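PDB 3ELE: amino Transferase from Eubacterium rectale, which probably transfers amino groups between amino acids and keto acids, using bound pyridoxal-5'-phosphate, as other class I and II aminotransferases do. Local coordinates for residues A216-R221 / T240-S245. Numbering follows the deposited sequence.
Sequences ADEPYR and TLVCYS. With PLP (pyridoxal-5'-phosphate), chain E.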
# COMPACT_ATOMS: atom_id res chain seq x y z
N ALA A 216 2.50 -15.76 -10.94
CA ALA A 216 1.46 -15.59 -11.95
C ALA A 216 0.76 -14.25 -11.76
O ALA A 216 -0.04 -14.10 -10.83
CB ALA A 216 0.44 -16.75 -11.88
N ASP A 217 1.01 -13.32 -12.69
CA ASP A 217 0.43 -11.97 -12.69
C ASP A 217 -0.84 -12.04 -13.51
O ASP A 217 -0.80 -11.91 -14.74
CB ASP A 217 1.45 -10.99 -13.29
CG ASP A 217 1.06 -9.56 -13.15
OD1 ASP A 217 0.17 -9.25 -12.33
OD2 ASP A 217 1.68 -8.72 -13.83
N GLU A 218 -1.98 -12.23 -12.84
CA GLU A 218 -3.28 -12.52 -13.50
C GLU A 218 -4.39 -11.47 -13.55
O GLU A 218 -5.56 -11.86 -13.65
CB GLU A 218 -3.87 -13.76 -12.85
CG GLU A 218 -2.99 -14.97 -12.89
CD GLU A 218 -3.79 -16.24 -12.79
OE1 GLU A 218 -4.83 -16.24 -12.08
OE2 GLU A 218 -3.41 -17.21 -13.45
N PRO A 219 -4.07 -10.16 -13.57
CA PRO A 219 -5.19 -9.20 -13.56
C PRO A 219 -6.10 -9.20 -14.80
O PRO A 219 -7.25 -8.74 -14.69
CB PRO A 219 -4.51 -7.84 -13.34
CG PRO A 219 -3.16 -7.98 -13.97
CD PRO A 219 -2.77 -9.45 -13.68
N TYR A 220 -5.61 -9.70 -15.95
CA TYR A 220 -6.40 -9.81 -17.21
C TYR A 220 -7.11 -11.16 -17.38
O TYR A 220 -7.70 -11.40 -18.45
CB TYR A 220 -5.51 -9.55 -18.45
CG TYR A 220 -4.83 -8.22 -18.41
CD1 TYR A 220 -5.53 -7.07 -18.70
CD2 TYR A 220 -3.49 -8.09 -18.04
CE1 TYR A 220 -4.94 -5.83 -18.65
CE2 TYR A 220 -2.87 -6.82 -17.98
CZ TYR A 220 -3.63 -5.70 -18.28
OH TYR A 220 -3.13 -4.43 -18.24
N ARG A 221 -7.06 -12.04 -16.36
CA ARG A 221 -7.65 -13.40 -16.42
C ARG A 221 -9.01 -13.47 -17.09
O ARG A 221 -9.20 -14.32 -17.96
CB ARG A 221 -7.69 -14.06 -15.02
CG ARG A 221 -8.51 -15.39 -14.96
CD ARG A 221 -8.27 -16.17 -13.68
NE ARG A 221 -7.05 -16.95 -13.80
CZ ARG A 221 -6.94 -18.11 -14.44
NH1 ARG A 221 -7.95 -18.66 -15.10
NH2 ARG A 221 -5.78 -18.72 -14.47
N THR A 240 3.55 -22.23 -7.00
CA THR A 240 2.98 -21.14 -7.77
C THR A 240 2.34 -20.18 -6.79
O THR A 240 1.60 -20.61 -5.89
CB THR A 240 1.89 -21.66 -8.70
OG1 THR A 240 2.46 -22.62 -9.59
CG2 THR A 240 1.18 -20.51 -9.53
N LEU A 241 2.66 -18.89 -6.95
CA LEU A 241 2.06 -17.78 -6.23
C LEU A 241 1.23 -17.06 -7.27
O LEU A 241 1.74 -16.80 -8.36
CB LEU A 241 3.13 -16.85 -5.66
CG LEU A 241 3.93 -17.41 -4.48
CD1 LEU A 241 5.22 -16.62 -4.24
CD2 LEU A 241 3.04 -17.46 -3.23
N VAL A 242 -0.04 -16.78 -6.97
CA VAL A 242 -0.94 -16.07 -7.89
C VAL A 242 -1.18 -14.67 -7.35
O VAL A 242 -1.49 -14.51 -6.18
CB VAL A 242 -2.27 -16.81 -8.14
CG1 VAL A 242 -3.18 -16.00 -9.09
CG2 VAL A 242 -2.00 -18.23 -8.70
N CYS A 243 -0.99 -13.67 -8.22
CA CYS A 243 -1.20 -12.25 -7.94
C CYS A 243 -2.37 -11.84 -8.80
O CYS A 243 -2.34 -12.01 -10.03
CB CYS A 243 0.04 -11.42 -8.31
SG CYS A 243 1.48 -11.85 -7.32
N TYR A 244 -3.41 -11.33 -8.14
CA TYR A 244 -4.61 -10.92 -8.80
C TYR A 244 -5.06 -9.57 -8.26
O TYR A 244 -4.63 -9.13 -7.19
CB TYR A 244 -5.67 -12.01 -8.58
CG TYR A 244 -6.96 -11.73 -9.31
CD1 TYR A 244 -7.07 -11.97 -10.69
CD2 TYR A 244 -8.04 -11.14 -8.65
CE1 TYR A 244 -8.24 -11.68 -11.37
CE2 TYR A 244 -9.22 -10.83 -9.32
CZ TYR A 244 -9.32 -11.11 -10.68
OH TYR A 244 -10.50 -10.80 -11.33
N SER A 245 -5.86 -8.87 -9.05
CA SER A 245 -6.53 -7.66 -8.62
C SER A 245 -7.82 -7.48 -9.40
O SER A 245 -8.00 -8.09 -10.46
CB SER A 245 -5.64 -6.43 -8.76
OG SER A 245 -5.59 -5.95 -10.08
N1 PLP E . 0.32 -6.43 -14.14
C2 PLP E . 0.12 -6.06 -15.47
C2A PLP E . 0.62 -6.95 -16.56
C3 PLP E . -0.58 -4.87 -15.78
O3 PLP E . -0.80 -4.51 -17.09
C4 PLP E . -1.05 -4.03 -14.75
C4A PLP E . -1.38 -2.60 -15.14
O4A PLP E . -0.48 -1.75 -15.18
C5 PLP E . -0.83 -4.43 -13.39
C6 PLP E . -0.14 -5.64 -13.10
C5A PLP E . -1.26 -3.59 -12.21
O4P PLP E . -2.53 -3.90 -11.73
P PLP E . -3.02 -3.16 -10.39
O1P PLP E . -3.90 -4.09 -9.59
O2P PLP E . -3.88 -1.98 -10.76
O3P PLP E . -1.87 -2.71 -9.55
O HOH W 1 -8.62 -7.46 -12.81
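Ala-216 and Cys-243 lock the parallel strands together: Ala-216 N donates to Leu-241 O, and Cys-243 N returns a bond of 2.8 Å to Ala-216 O. The last bond of the ladder, Glu-218 N to Cys-243 O at 2.8 Å and nearly in line with the carbonyl, closes the Asp-217/Cys-243 pair at the end of strand 213-217. Beyond it the chain folds into a type I turn, Glu-218 to Arg-221, whose opening carbonyl, Glu-218 O, lies at the edge of the Tyr-244 ring, 3.3 Å from CD1. The Tyr-244 hydroxyl is held by Glu-222 and Ser-249. On the same side as Ala-216 CB and Val-242, the carboxylate of Glu-218 rests against the valine, OE1 3.4 Å from Val-242 CG1. Arg-221 fixes this buried acid side-on, NE to OE1 and NH2 to OE2, while its guanidinium also reaches the carbonyls of Val-230 and Pro-231.

The strand ends and the turn supply part of the cofactor site. Asp-217 CG stands anti to the backbone N (chi1 -171°), and OD2 comes within 2.7 Å of the pyridine N1 of PLP, a placement that in this family is thought to favour a protonated ring nitrogen; Tyr-137, also in the pocket, bonds to OD2 through its OH. Tyr-220 OH shares a hydrogen bond with PLP O3, and Ser-245 OG donates to the phosphate oxygen O1P at 2.6 Å. One water bridges Pro-219 O and Ser-245 O. The backbone ladder thus holds Asp-217 and Ser-245 at the C-terminal ends of two neighbouring parallel strands, and the turn after the first adds Pro-219 and Tyr-220.

Helix 108-119 packs on the face bearing Asp-217 and Cys-243, through Leu-112, Ser-111 and Cys-115. In the seven-stranded large-domain sheet of the fold type I (aspartate aminotransferase-like) PLP enzymes, strand 173-178 flanks 213-217, and antiparallel strand 258-261 flanks 240-245.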